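Local structure of SusD homolog (Bacteroides thetaiotaomicron VPI-5482, 3FDH) at residues R90-Q95 against D106-M111; A112-A117 against A170-E175; S163-A168 against K196-L201; L201-T206 against M339-E344; K229-T232 against Q237-F240. The protein probably binds glycans at the outer membrane of a gut bacterium as a SusD-like lipoprotein, handing them on for uptake. All blocks are in the same frame, centred on the assembly; numbering follows the deposited sequence. Where two conformers were deposited one is given.

Contact 1: R90-Q95 against D106-M111; sequences RIIIDQ and DVTRGM
R109, on the helix that opens at D106, puts its guanidinium against the backbone carbonyl of I93, on the last turn of the helix holding R90-Q95. The polar part of the contact is a fork of two N-H groups on one oxygen. R109 NE gives a hydrogen bond of 3.0 Å to I93 O, meeting it in the carbonyl plane on a lone pair, although the oxygen lies 23° out of the guanidinium plane. The second prong, R109 NH2 to I93 O, is weak. A water at the guanidinium edge, in its plane, donates to D94 OD1 at 2.6 Å and weakly accepts from R109 NH2, adding an indirect link to the acid.

Van der Waals packing adds to this. With CG anti to the backbone N (chi1 -168°) and the chain extended as far as NE, R109 crosses I93 at about a right angle, and I93 CG2 lies beside the guanidinium, 3.7 Å from R109 NE. Separately, I92 CG2 meets T108 CG2 at 4.1 Å in an apolar pair, while T108 OG1 bonds to D176. Cut back to an alanine, position R109 is likely to leave I93 O without this grip and D94 without its water-bridged positive partner. I93 O, on the last turn of its helix, thus takes N-H groups from a cationic side chain, whose positive charge would probably suit the negative end of the helix dipole.

Contact 2: A112-A117 against A170-E175; sequences AEVMAA and ANLQKE
The backbones of A112-A117 and A170-E175 stay well apart, 8.9 Å between the CA atoms of E113 and N171, the second segment leaving its helix through a type I beta turn from N171 to K174. Side chains span that gap at two points. At the polar one, N171 ND2 donates to E113 OE1 over 2.9 Å, and the bond is nearly straight at 170°. The carboxylate oxygen receives it on its syn lone pair, the side of its other oxygen, and the acceptor sits practically in the amide plane of N171. Although the two side chains cross at about a right angle, their flat ends are turned only 20° apart. E113 reaches this far because its chain runs extended beyond CG.

The pairing belongs to the helical bundle of the SusD-like fold: helix 106-127 packs on the C-terminal end of helix 154-171, where the chain turns away. The turn itself serves the amide, for K174 NZ comes back to N171 OD1 at 2.8 Å. N171 bridges E113 and K174, which fixes the rotation of its amide, and the buried carboxylate of E113 gains a donor. Beside this pair the apolar point is slight, V114 CG2 to L172 CD1 at 4.3 Å. W194 of helix 191-208 touches both V114 and L172.

Contact 3: S163-A168 against K196-L201; sequences SYLDDA and KFAYGL
L165 carries this contact, pushing its two methyl groups from helix 154-171 against A198 and L201 of helix 191-208. Its CD1 lies 3.9 Å from L201 CB and also rests near the backbone, 4.1 Å from A198 O. The other branch, CD2, spans 4.3 Å to A198 CB and 4.1 Å to L201 CD1, and L165 therefore straddles one turn of the opposing helix. A198 offers only a methyl group, which lets the backbones come to 6.0 Å between the CA atoms of L165 and A198. The two leucine side chains cross at about a right angle rather than running alongside. The same L201 CD1 also lies 3.7 Å above one face of the F197 ring, toward its rim.

No hydrogen bond joins the two segments; they meet by van der Waals packing, mostly of aliphatic side chains. Charge gathers at the margin, where D166 makes a salt bridge with K202 of the second helix. Helix 106-127 packs against both partners, meeting L165 through A117, A168 through V114 and F197 also through V114, giving a buried three-helix corner lined by small and aliphatic residues together with the F197 ring.

Contact 4: L201-T206 against M339-E344; sequences LKARYT and MFLKAE
L341 points its CD1 methyl straight at the backbone of the A203-R204 turn, so the meeting is of one branch with a helix surface rather than of two interleaved side chains. That methyl lies 3.7 Å from R204 CA and 3.8 Å from R204 N. Flanking it are A203 CB at 4.3 Å and R204 CB at 4.2 Å, both from L341 CD1. L341 takes CG anti to its carbonyl carbon (chi1 -80°), which carries the branch out from helix 335-348 to helix 191-208 across 7.1 Å between the CA atoms of R204 and L341.

R204 behaves differently from A203. A203 directs its methyl toward the other helix, whereas R204 starts away from it overall and only CB brushes the leucine. R204 has CG anti to its backbone N and its chain bends at chi3 (-78°), and its guanidinium makes a salt bridge with E337, just ahead of the segment M339-E344. A second, charged link between the same two helices thus lies close to the apolar one. Within helix 191-208, T206 OG1 also donates to K202 O at 2.6 Å, reaching that oxygen from the face opposite T206 N.

The family belongs to the TPR clan, and packing of helices distant in sequence through small and aliphatic residues, as between helices 191-208 and 335-348, is consistent with such an alpha-helical scaffold.

Contact 5: K229-T232 against Q237-F240; sequences KSFT and QAAF
This is a CH-pi and apolar contact between F231, in the loop that follows helix 216-228, and the start of the short strand 238-240, which pairs antiparallel with strand 330-331. Only four residues separate the two segments, so the chain doubles back on itself within a compact loop. Q237 CA stands over the centre of the F231 ring, 3.8 Å from the centroid and 3° off the ring normal, so that the phenyl face sits squarely against the backbone. Its opposite face is taken by S230 OG, 3.6 Å above the plane toward the rim, and S230 OG itself is hydrogen-bonded to K196 O. The ring is thus sandwiched between two neighbouring parts of its own loop.

At its far end F231 CZ lies 3.7 Å from A238 N, approached obliquely, and 4.2 Å from A238 CB. F231 has CG anti to its carbonyl carbon (chi1 -44°), which turns the ring toward the strand. Q237, by contrast, sends its side-chain end away, with OE1 accepting from Y335 N. Helices 191-208 and 335-348 also reach the ring, through F197 and L338. With a serine here instead of F231, Q237 CA would probably lose the face beneath it and A238 its aromatic neighbour, opening a gap beside F197. No hydrogen bond crosses between the segments, so their hold on each other rests on dispersion and on the weak polarity of a backbone C-H over a pi face.

In the fold
Contacts 1, 2 and 3 form one continuous patch, with centres of contacts 1 and 2, and of contacts 2 and 3, about 7 Å apart. Contacts 1 and 2 share helix 106-127 and are tied by backbone bonds to E175 O, including D106 N at 2.8 Å. Contacts 2 and 3 share helix 154-171. Helix 191-208 then leads on: L201 belongs to both contact 3 and contact 4, whose centres are about 13 Å apart. Contact 5 nests within the chain loop closed by contact 4; its centre is about 12 Å from that of contact 3, and the two pack together where F197 CA lies 3.6 Å from F231 CE1.

Contact 1: R90-Q95 against D106-M111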
# COMPACT_ATOMS: atom_id res chain seq x y z
N ARG A 90 6.64 -0.54 -20.61
CA ARG A 90 6.11 -0.34 -21.95
C ARG A 90 7.14 -0.70 -23.00
O ARG A 90 6.81 -1.18 -24.08
CB ARG A 90 5.58 1.07 -22.15
CG ARG A 90 4.24 1.24 -21.46
CD ARG A 90 3.78 2.67 -21.49
NE ARG A 90 2.39 2.80 -21.09
CZ ARG A 90 1.77 3.96 -20.88
NH1 ARG A 90 2.44 5.09 -20.96
NH2 ARG A 90 0.48 3.98 -20.58
N ILE A 91 8.40 -0.49 -22.64
CA ILE A 91 9.52 -0.86 -23.54
C ILE A 91 9.53 -2.38 -23.66
O ILE A 91 9.68 -2.94 -24.74
CB ILE A 91 10.87 -0.30 -23.07
CG1 ILE A 91 10.93 1.22 -23.32
CG2 ILE A 91 12.02 -0.98 -23.79
CD1 ILE A 91 12.07 1.94 -22.61
N ILE A 92 9.31 -3.06 -22.54
CA ILE A 92 9.29 -4.52 -22.54
C ILE A 92 8.15 -5.00 -23.44
O ILE A 92 8.29 -5.92 -24.26
CB ILE A 92 9.04 -5.09 -21.14
CG1 ILE A 92 10.23 -4.80 -20.19
CG2 ILE A 92 8.78 -6.58 -21.24
CD1 ILE A 92 10.01 -5.19 -18.69
N ILE A 93 7.02 -4.33 -23.29
CA ILE A 93 5.80 -4.75 -23.98
C ILE A 93 6.02 -4.65 -25.46
O ILE A 93 5.65 -5.53 -26.24
CB ILE A 93 4.56 -3.95 -23.54
CG1 ILE A 93 4.28 -4.21 -22.05
CG2 ILE A 93 3.39 -4.30 -24.45
CD1 ILE A 93 3.20 -3.36 -21.44
N ASP A 94 6.70 -3.58 -25.85
CA ASP A 94 7.03 -3.37 -27.26
C ASP A 94 8.08 -4.35 -27.74
O ASP A 94 7.96 -4.95 -28.80
CB ASP A 94 7.50 -1.95 -27.56
CG ASP A 94 6.35 -0.95 -27.56
OD1 ASP A 94 5.17 -1.36 -27.49
OD2 ASP A 94 6.66 0.26 -27.65
N GLN A 95 9.12 -4.52 -26.93
CA GLN A 95 10.20 -5.44 -27.32
C GLN A 95 9.70 -6.87 -27.46
O GLN A 95 10.23 -7.63 -28.27
CB GLN A 95 11.37 -5.39 -26.34
CG GLN A 95 12.18 -4.12 -26.47
CD GLN A 95 13.42 -4.08 -25.59
OE1 GLN A 95 13.79 -5.06 -24.94
NE2 GLN A 95 14.06 -2.95 -25.57
N ASP A 106 6.14 -13.99 -24.44
CA ASP A 106 4.76 -13.57 -24.10
C ASP A 106 4.50 -13.56 -22.63
O ASP A 106 3.76 -12.70 -22.14
CB ASP A 106 3.73 -14.47 -24.82
CG ASP A 106 3.76 -14.29 -26.32
OD1 ASP A 106 3.80 -13.14 -26.79
OD2 ASP A 106 3.73 -15.32 -27.04
N VAL A 107 5.14 -14.48 -21.92
CA VAL A 107 4.97 -14.57 -20.47
C VAL A 107 5.63 -13.36 -19.79
O VAL A 107 5.05 -12.72 -18.94
CB VAL A 107 5.44 -15.92 -19.89
CG1 VAL A 107 5.59 -15.81 -18.36
CG2 VAL A 107 4.41 -17.02 -20.27
N THR A 108 6.83 -13.03 -20.25
CA THR A 108 7.57 -11.87 -19.76
C THR A 108 6.76 -10.63 -20.08
O THR A 108 6.67 -9.69 -19.30
CB THR A 108 8.97 -11.77 -20.43
OG1 THR A 108 9.79 -12.84 -19.94
CG2 THR A 108 9.64 -10.47 -20.08
N ARG A 109 6.09 -10.69 -21.22
CA ARG A 109 5.29 -9.57 -21.70
C ARG A 109 4.12 -9.33 -20.75
O ARG A 109 3.78 -8.19 -20.42
CB ARG A 109 4.78 -9.82 -23.12
CG ARG A 109 4.19 -8.60 -23.76
CD ARG A 109 3.64 -8.89 -25.14
NE ARG A 109 3.64 -7.67 -25.94
CZ ARG A 109 3.05 -7.54 -27.12
NH1 ARG A 109 2.39 -8.54 -27.65
NH2 ARG A 109 3.13 -6.39 -27.77
N GLY A 110 3.53 -10.43 -20.34
CA GLY A 110 2.39 -10.40 -19.44
C GLY A 110 2.79 -9.86 -18.09
O GLY A 110 2.07 -9.08 -17.46
N MSE A 111 3.96 -10.28 -17.63
CA MSE A 111 4.42 -9.79 -16.33
C MSE A 111 4.57 -8.26 -16.38
O MSE A 111 4.22 -7.54 -15.43
CB MSE A 111 5.75 -10.44 -15.94
CG MSE A 111 5.69 -11.95 -15.83
SE MSE A 111 7.43 -12.74 -15.57
CE MSE A 111 6.91 -14.60 -15.48
O HOH W 1 3.63 -3.33 -28.22

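Contact 2: A112-A117 against A170-E175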
# COMPACT_ATOMS: atom_id res chain seq x y z
N ALA A 112 5.14 -7.80 -17.49
CA ALA A 112 5.36 -6.37 -17.73
C ALA A 112 4.04 -5.63 -17.82
O ALA A 112 3.93 -4.48 -17.38
CB ALA A 112 6.19 -6.14 -19.01
N GLU A 113 3.02 -6.30 -18.35
CA GLU A 113 1.69 -5.69 -18.51
C GLU A 113 1.06 -5.49 -17.14
O GLU A 113 0.44 -4.47 -16.86
CB GLU A 113 0.80 -6.53 -19.44
CG GLU A 113 1.16 -6.30 -20.90
CD GLU A 113 0.65 -7.35 -21.89
OE1 GLU A 113 0.36 -8.48 -21.48
OE2 GLU A 113 0.60 -7.03 -23.11
N VAL A 114 1.31 -6.45 -16.27
CA VAL A 114 0.85 -6.36 -14.89
C VAL A 114 1.58 -5.19 -14.17
O VAL A 114 0.99 -4.40 -13.43
CB VAL A 114 1.05 -7.69 -14.12
CG1 VAL A 114 0.78 -7.50 -12.57
CG2 VAL A 114 0.16 -8.79 -14.71
N MSE A 115 2.87 -5.04 -14.43
CA MSE A 115 3.59 -3.96 -13.75
C MSE A 115 3.16 -2.63 -14.32
O MSE A 115 3.19 -1.62 -13.62
CB MSE A 115 5.11 -4.09 -13.88
CG MSE A 115 5.71 -5.30 -13.20
SE MSE A 115 5.74 -4.96 -11.31
CE MSE A 115 4.19 -5.88 -10.71
N ALA A 116 2.77 -2.64 -15.59
CA ALA A 116 2.34 -1.38 -16.25
C ALA A 116 1.03 -0.94 -15.58
O ALA A 116 0.82 0.23 -15.27
CB ALA A 116 2.16 -1.56 -17.74
N ALA A 117 0.16 -1.92 -15.38
CA ALA A 117 -1.14 -1.68 -14.78
C ALA A 117 -0.95 -1.13 -13.39
O ALA A 117 -1.61 -0.18 -12.96
CB ALA A 117 -1.98 -2.97 -14.73
N ALA A 170 -4.08 -12.97 -20.69
CA ALA A 170 -3.97 -13.76 -21.90
C ALA A 170 -2.53 -14.19 -22.14
O ALA A 170 -2.22 -15.36 -22.39
CB ALA A 170 -4.50 -12.98 -23.09
N ASN A 171 -1.63 -13.23 -22.04
CA ASN A 171 -0.23 -13.48 -22.35
C ASN A 171 0.44 -14.42 -21.35
O ASN A 171 1.30 -15.21 -21.71
CB ASN A 171 0.56 -12.17 -22.48
CG ASN A 171 0.33 -11.50 -23.80
OD1 ASN A 171 0.22 -12.19 -24.82
ND2 ASN A 171 0.28 -10.17 -23.81
N LEU A 172 0.01 -14.34 -20.11
CA LEU A 172 0.63 -15.12 -19.04
C LEU A 172 0.36 -16.59 -19.21
O LEU A 172 1.00 -17.43 -18.58
CB LEU A 172 0.14 -14.68 -17.65
CG LEU A 172 0.67 -13.37 -17.05
CD1 LEU A 172 -0.18 -12.91 -15.83
CD2 LEU A 172 2.19 -13.48 -16.68
N GLN A 173 -0.57 -16.90 -20.11
CA GLN A 173 -0.96 -18.29 -20.34
C GLN A 173 -0.26 -18.87 -21.52
O GLN A 173 -0.54 -19.99 -21.91
CB GLN A 173 -2.46 -18.42 -20.51
CG GLN A 173 -3.21 -17.96 -19.26
CD GLN A 173 -4.70 -18.09 -19.37
OE1 GLN A 173 -5.24 -19.19 -19.35
NE2 GLN A 173 -5.39 -16.96 -19.45
N LYS A 174 0.66 -18.10 -22.07
CA LYS A 174 1.44 -18.54 -23.23
C LYS A 174 2.83 -18.98 -22.82
O LYS A 174 2.99 -19.63 -21.80
CB LYS A 174 1.53 -17.44 -24.28
CG LYS A 174 0.14 -16.93 -24.70
CD LYS A 174 0.22 -15.82 -25.70
CE LYS A 174 -1.15 -15.24 -26.00
NZ LYS A 174 -1.10 -13.90 -26.66
N GLU A 175 3.82 -18.58 -23.61
CA GLU A 175 5.22 -18.95 -23.34
C GLU A 175 6.25 -17.85 -23.51
O GLU A 175 6.01 -16.79 -24.04
CB GLU A 175 5.66 -20.02 -24.31
CG GLU A 175 4.63 -21.06 -24.60
CD GLU A 175 4.78 -22.30 -23.77
OE1 GLU A 175 4.78 -22.21 -22.52
OE2 GLU A 175 4.89 -23.39 -24.42

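Contact 3: S163-A168 against K196-L201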
# COMPACT_ATOMS: atom_id res chain seq x y z
N SER A 163 -7.26 -2.88 -19.12
CA SER A 163 -6.86 -3.37 -20.43
C SER A 163 -5.51 -4.06 -20.34
O SER A 163 -5.30 -5.14 -20.91
CB SER A 163 -6.84 -2.22 -21.43
OG SER A 163 -6.40 -2.65 -22.70
N TYR A 164 -4.60 -3.47 -19.59
CA TYR A 164 -3.30 -4.08 -19.36
C TYR A 164 -3.45 -5.43 -18.67
O TYR A 164 -2.74 -6.39 -18.98
CB TYR A 164 -2.35 -3.20 -18.56
CG TYR A 164 -1.55 -2.22 -19.40
CD1 TYR A 164 -0.88 -2.62 -20.53
CD2 TYR A 164 -1.40 -0.89 -19.00
CE1 TYR A 164 -0.14 -1.73 -21.28
CE2 TYR A 164 -0.65 0.01 -19.73
CZ TYR A 164 -0.02 -0.41 -20.87
OH TYR A 164 0.72 0.50 -21.61
N LEU A 165 -4.37 -5.50 -17.73
CA LEU A 165 -4.56 -6.72 -16.92
C LEU A 165 -5.18 -7.80 -17.80
O LEU A 165 -4.79 -8.96 -17.75
CB LEU A 165 -5.42 -6.46 -15.67
CG LEU A 165 -4.71 -5.63 -14.57
CD1 LEU A 165 -5.64 -5.30 -13.40
CD2 LEU A 165 -3.43 -6.35 -14.10
N ASP A 166 -6.08 -7.39 -18.67
CA ASP A 166 -6.71 -8.37 -19.57
C ASP A 166 -5.67 -8.91 -20.52
O ASP A 166 -5.62 -10.11 -20.81
CB ASP A 166 -7.89 -7.77 -20.31
CG ASP A 166 -9.09 -7.56 -19.41
OD1 ASP A 166 -9.21 -8.24 -18.36
OD2 ASP A 166 -9.93 -6.72 -19.79
N ASP A 167 -4.80 -8.02 -20.99
CA ASP A 167 -3.73 -8.42 -21.92
C ASP A 167 -2.84 -9.42 -21.20
O ASP A 167 -2.47 -10.46 -21.72
CB ASP A 167 -2.86 -7.24 -22.33
CG ASP A 167 -3.55 -6.29 -23.28
OD1 ASP A 167 -4.63 -6.63 -23.81
OD2 ASP A 167 -3.01 -5.18 -23.49
N ALA A 168 -2.49 -9.03 -19.99
CA ALA A 168 -1.66 -9.87 -19.12
C ALA A 168 -2.25 -11.27 -18.91
O ALA A 168 -1.54 -12.29 -18.98
CB ALA A 168 -1.46 -9.20 -17.75
N LYS A 196 -2.70 -15.22 -10.91
CA LYS A 196 -3.45 -15.00 -9.65
C LYS A 196 -3.34 -13.55 -9.18
O LYS A 196 -4.30 -12.95 -8.70
CB LYS A 196 -2.98 -15.93 -8.54
CG LYS A 196 -3.39 -17.33 -8.73
CD LYS A 196 -2.90 -18.18 -7.59
CE LYS A 196 -3.41 -19.58 -7.70
NZ LYS A 196 -2.70 -20.45 -6.72
N PHE A 197 -2.14 -13.02 -9.32
CA PHE A 197 -1.82 -11.63 -8.97
C PHE A 197 -2.65 -10.71 -9.87
O PHE A 197 -3.30 -9.76 -9.40
CB PHE A 197 -0.29 -11.39 -9.09
CG PHE A 197 0.18 -9.99 -8.79
CD1 PHE A 197 -0.49 -9.15 -7.89
CD2 PHE A 197 1.38 -9.54 -9.34
CE1 PHE A 197 -0.02 -7.84 -7.63
CE2 PHE A 197 1.86 -8.26 -9.07
CZ PHE A 197 1.18 -7.44 -8.18
N ALA A 198 -2.70 -11.01 -11.16
CA ALA A 198 -3.49 -10.15 -12.09
C ALA A 198 -4.98 -10.11 -11.68
O ALA A 198 -5.61 -9.07 -11.69
CB ALA A 198 -3.36 -10.64 -13.54
N TYR A 199 -5.52 -11.25 -11.30
CA TYR A 199 -6.94 -11.32 -10.86
C TYR A 199 -7.13 -10.61 -9.55
O TYR A 199 -8.18 -10.05 -9.29
CB TYR A 199 -7.46 -12.76 -10.75
CG TYR A 199 -7.92 -13.28 -12.08
CD1 TYR A 199 -9.06 -12.77 -12.69
CD2 TYR A 199 -7.21 -14.26 -12.74
CE1 TYR A 199 -9.47 -13.21 -13.91
CE2 TYR A 199 -7.63 -14.74 -13.98
CZ TYR A 199 -8.76 -14.20 -14.55
OH TYR A 199 -9.16 -14.68 -15.78
N GLY A 200 -6.10 -10.66 -8.73
CA GLY A 200 -6.15 -10.01 -7.42
C GLY A 200 -6.24 -8.55 -7.64
O GLY A 200 -7.03 -7.84 -6.96
N LEU A 201 -5.50 -8.08 -8.66
CA LEU A 201 -5.50 -6.62 -8.98
C LEU A 201 -6.84 -6.20 -9.59
O LEU A 201 -7.36 -5.11 -9.34
CB LEU A 201 -4.31 -6.24 -9.87
CG LEU A 201 -2.92 -6.29 -9.25
CD1 LEU A 201 -1.85 -6.02 -10.32
CD2 LEU A 201 -2.81 -5.30 -8.10

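Contact 4: L201-T206 against M339-E344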
# COMPACT_ATOMS: atom_id res chain seq x y z
N LEU A 201 -5.50 -8.08 -8.66
CA LEU A 201 -5.50 -6.62 -8.98
C LEU A 201 -6.84 -6.20 -9.59
O LEU A 201 -7.36 -5.11 -9.34
CB LEU A 201 -4.31 -6.24 -9.87
CG LEU A 201 -2.92 -6.29 -9.25
CD1 LEU A 201 -1.85 -6.02 -10.32
CD2 LEU A 201 -2.81 -5.30 -8.10
N LYS A 202 -7.42 -7.09 -10.39
CA LYS A 202 -8.75 -6.82 -10.92
C LYS A 202 -9.74 -6.67 -9.78
O LYS A 202 -10.65 -5.87 -9.84
CB LYS A 202 -9.22 -7.90 -11.91
CG LYS A 202 -8.52 -7.75 -13.29
CD LYS A 202 -9.13 -8.54 -14.42
CE LYS A 202 -10.36 -7.88 -14.93
NZ LYS A 202 -10.86 -8.49 -16.17
N ALA A 203 -9.56 -7.41 -8.72
CA ALA A 203 -10.46 -7.28 -7.57
C ALA A 203 -10.22 -5.93 -6.92
O ALA A 203 -11.16 -5.17 -6.65
CB ALA A 203 -10.26 -8.41 -6.60
N ARG A 204 -8.95 -5.63 -6.66
CA ARG A 204 -8.61 -4.36 -5.98
C ARG A 204 -9.17 -3.18 -6.74
O ARG A 204 -9.76 -2.25 -6.17
CB ARG A 204 -7.08 -4.19 -5.88
CG ARG A 204 -6.63 -2.79 -5.45
CD ARG A 204 -5.09 -2.66 -5.51
NE ARG A 204 -4.36 -3.26 -4.38
CZ ARG A 204 -3.05 -3.13 -4.21
NH1 ARG A 204 -2.33 -2.46 -5.11
NH2 ARG A 204 -2.46 -3.62 -3.15
N TYR A 205 -9.02 -3.23 -8.04
CA TYR A 205 -9.37 -2.08 -8.90
C TYR A 205 -10.86 -1.99 -9.19
O TYR A 205 -11.39 -0.91 -9.41
CB TYR A 205 -8.58 -2.06 -10.21
CG TYR A 205 -7.07 -2.03 -10.01
CD1 TYR A 205 -6.47 -1.25 -9.02
CD2 TYR A 205 -6.23 -2.76 -10.85
CE1 TYR A 205 -5.08 -1.24 -8.86
CE2 TYR A 205 -4.85 -2.74 -10.71
CZ TYR A 205 -4.28 -2.00 -9.72
OH TYR A 205 -2.90 -2.03 -9.61
N THR A 206 -11.53 -3.14 -9.16
CA THR A 206 -12.98 -3.16 -9.32
C THR A 206 -13.61 -2.48 -8.10
O THR A 206 -14.49 -1.60 -8.21
CB THR A 206 -13.53 -4.58 -9.55
OG1 THR A 206 -12.97 -5.09 -10.78
CG2 THR A 206 -15.08 -4.57 -9.63
N MSE A 339 -8.45 -11.06 1.05
CA MSE A 339 -9.53 -11.64 1.88
C MSE A 339 -10.43 -10.56 2.44
O MSE A 339 -11.62 -10.80 2.69
CB MSE A 339 -8.98 -12.54 3.00
CG MSE A 339 -8.27 -13.81 2.49
SE MSE A 339 -9.40 -14.95 1.39
CE MSE A 339 -9.04 -14.37 -0.31
N PHE A 340 -9.85 -9.37 2.61
CA PHE A 340 -10.60 -8.19 3.07
C PHE A 340 -11.47 -7.67 1.94
O PHE A 340 -12.55 -7.11 2.16
CB PHE A 340 -9.70 -7.10 3.63
CG PHE A 340 -9.22 -7.35 5.03
CD1 PHE A 340 -10.12 -7.35 6.10
CD2 PHE A 340 -7.88 -7.55 5.29
CE1 PHE A 340 -9.70 -7.60 7.40
CE2 PHE A 340 -7.45 -7.81 6.60
CZ PHE A 340 -8.38 -7.80 7.66
N LEU A 341 -11.01 -7.88 0.72
CA LEU A 341 -11.79 -7.49 -0.45
C LEU A 341 -12.97 -8.42 -0.56
O LEU A 341 -14.10 -8.03 -0.83
CB LEU A 341 -10.96 -7.49 -1.73
CG LEU A 341 -10.08 -6.27 -1.96
CD1 LEU A 341 -8.98 -6.51 -3.01
CD2 LEU A 341 -11.00 -5.12 -2.33
N LYS A 342 -12.69 -9.68 -0.34
CA LYS A 342 -13.73 -10.73 -0.40
C LYS A 342 -14.81 -10.47 0.65
O LYS A 342 -16.00 -10.49 0.40
CB LYS A 342 -13.11 -12.08 -0.11
CG LYS A 342 -14.08 -13.27 -0.28
CD LYS A 342 -13.39 -14.61 -0.13
CE LYS A 342 -14.39 -15.73 -0.20
NZ LYS A 342 -13.77 -17.10 -0.15
N ALA A 343 -14.34 -10.20 1.86
CA ALA A 343 -15.22 -9.86 2.99
C ALA A 343 -16.03 -8.58 2.72
O ALA A 343 -17.24 -8.52 2.98
CB ALA A 343 -14.40 -9.73 4.31
N GLU A 344 -15.38 -7.58 2.18
CA GLU A 344 -16.06 -6.31 1.90
C GLU A 344 -17.16 -6.54 0.84
O GLU A 344 -18.29 -6.00 0.91
CB GLU A 344 -15.11 -5.24 1.39
CG GLU A 344 -15.85 -3.96 1.12
CD GLU A 344 -15.01 -2.87 0.61
OE1 GLU A 344 -13.78 -3.11 0.38
OE2 GLU A 344 -15.59 -1.74 0.52

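Contact 5: K229-T232 against Q237-F240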
# COMPACT_ATOMS: atom_id res chain seq x y z
N LYS A 229 -10.08 -16.58 -8.31
CA LYS A 229 -9.05 -16.91 -9.29
C LYS A 229 -7.70 -16.32 -8.90
O LYS A 229 -6.75 -16.31 -9.70
CB LYS A 229 -9.49 -16.43 -10.67
CG LYS A 229 -10.68 -17.22 -11.23
CD LYS A 229 -11.13 -16.71 -12.60
CE LYS A 229 -12.28 -17.56 -13.18
NZ LYS A 229 -13.54 -17.54 -12.36
N SER A 230 -7.62 -15.85 -7.66
CA SER A 230 -6.41 -15.25 -7.16
C SER A 230 -5.74 -16.08 -6.07
O SER A 230 -5.86 -17.29 -6.04
CB SER A 230 -6.72 -13.85 -6.69
OG SER A 230 -5.55 -13.13 -6.39
N PHE A 231 -5.03 -15.39 -5.19
CA PHE A 231 -4.24 -16.02 -4.12
C PHE A 231 -5.05 -16.99 -3.28
O PHE A 231 -6.12 -16.66 -2.83
CB PHE A 231 -3.62 -14.99 -3.17
CG PHE A 231 -3.00 -13.78 -3.87
CD1 PHE A 231 -2.17 -13.94 -4.98
CD2 PHE A 231 -3.12 -12.53 -3.31
CE1 PHE A 231 -1.56 -12.85 -5.59
CE2 PHE A 231 -2.51 -11.40 -3.91
CZ PHE A 231 -1.70 -11.59 -5.07
N THR A 232 -4.48 -18.16 -3.04
CA THR A 232 -5.13 -19.22 -2.26
C THR A 232 -4.61 -19.23 -0.83
O THR A 232 -5.19 -19.85 0.06
CB THR A 232 -4.87 -20.61 -2.86
OG1 THR A 232 -3.49 -20.93 -2.73
CG2 THR A 232 -5.24 -20.66 -4.33
N GLN A 237 0.88 -14.82 -2.38
CA GLN A 237 0.77 -13.34 -2.43
C GLN A 237 1.96 -12.73 -3.15
O GLN A 237 3.00 -13.33 -3.28
CB GLN A 237 0.55 -12.73 -1.05
CG GLN A 237 1.82 -12.64 -0.20
CD GLN A 237 1.56 -12.38 1.24
OE1 GLN A 237 0.47 -11.95 1.62
NE2 GLN A 237 2.57 -12.69 2.08
N ALA A 238 1.73 -11.53 -3.66
CA ALA A 238 2.74 -10.80 -4.45
C ALA A 238 3.69 -10.05 -3.53
O ALA A 238 3.43 -8.93 -3.10
CB ALA A 238 2.08 -9.87 -5.39
N ALA A 239 4.77 -10.75 -3.22
CA ALA A 239 5.78 -10.28 -2.29
C ALA A 239 7.12 -10.19 -2.95
O ALA A 239 7.60 -11.11 -3.57
CB ALA A 239 5.86 -11.22 -1.10
N PHE A 240 7.73 -9.04 -2.75
CA PHE A 240 9.09 -8.77 -3.20
C PHE A 240 9.86 -9.08 -1.95
O PHE A 240 9.88 -8.27 -1.01
CB PHE A 240 9.23 -7.32 -3.60
CG PHE A 240 10.58 -6.95 -4.10
CD1 PHE A 240 11.00 -7.34 -5.35
CD2 PHE A 240 11.43 -6.15 -3.34
CE1 PHE A 240 12.24 -7.00 -5.83
CE2 PHE A 240 12.69 -5.79 -3.82
CZ PHE A 240 13.10 -6.24 -5.08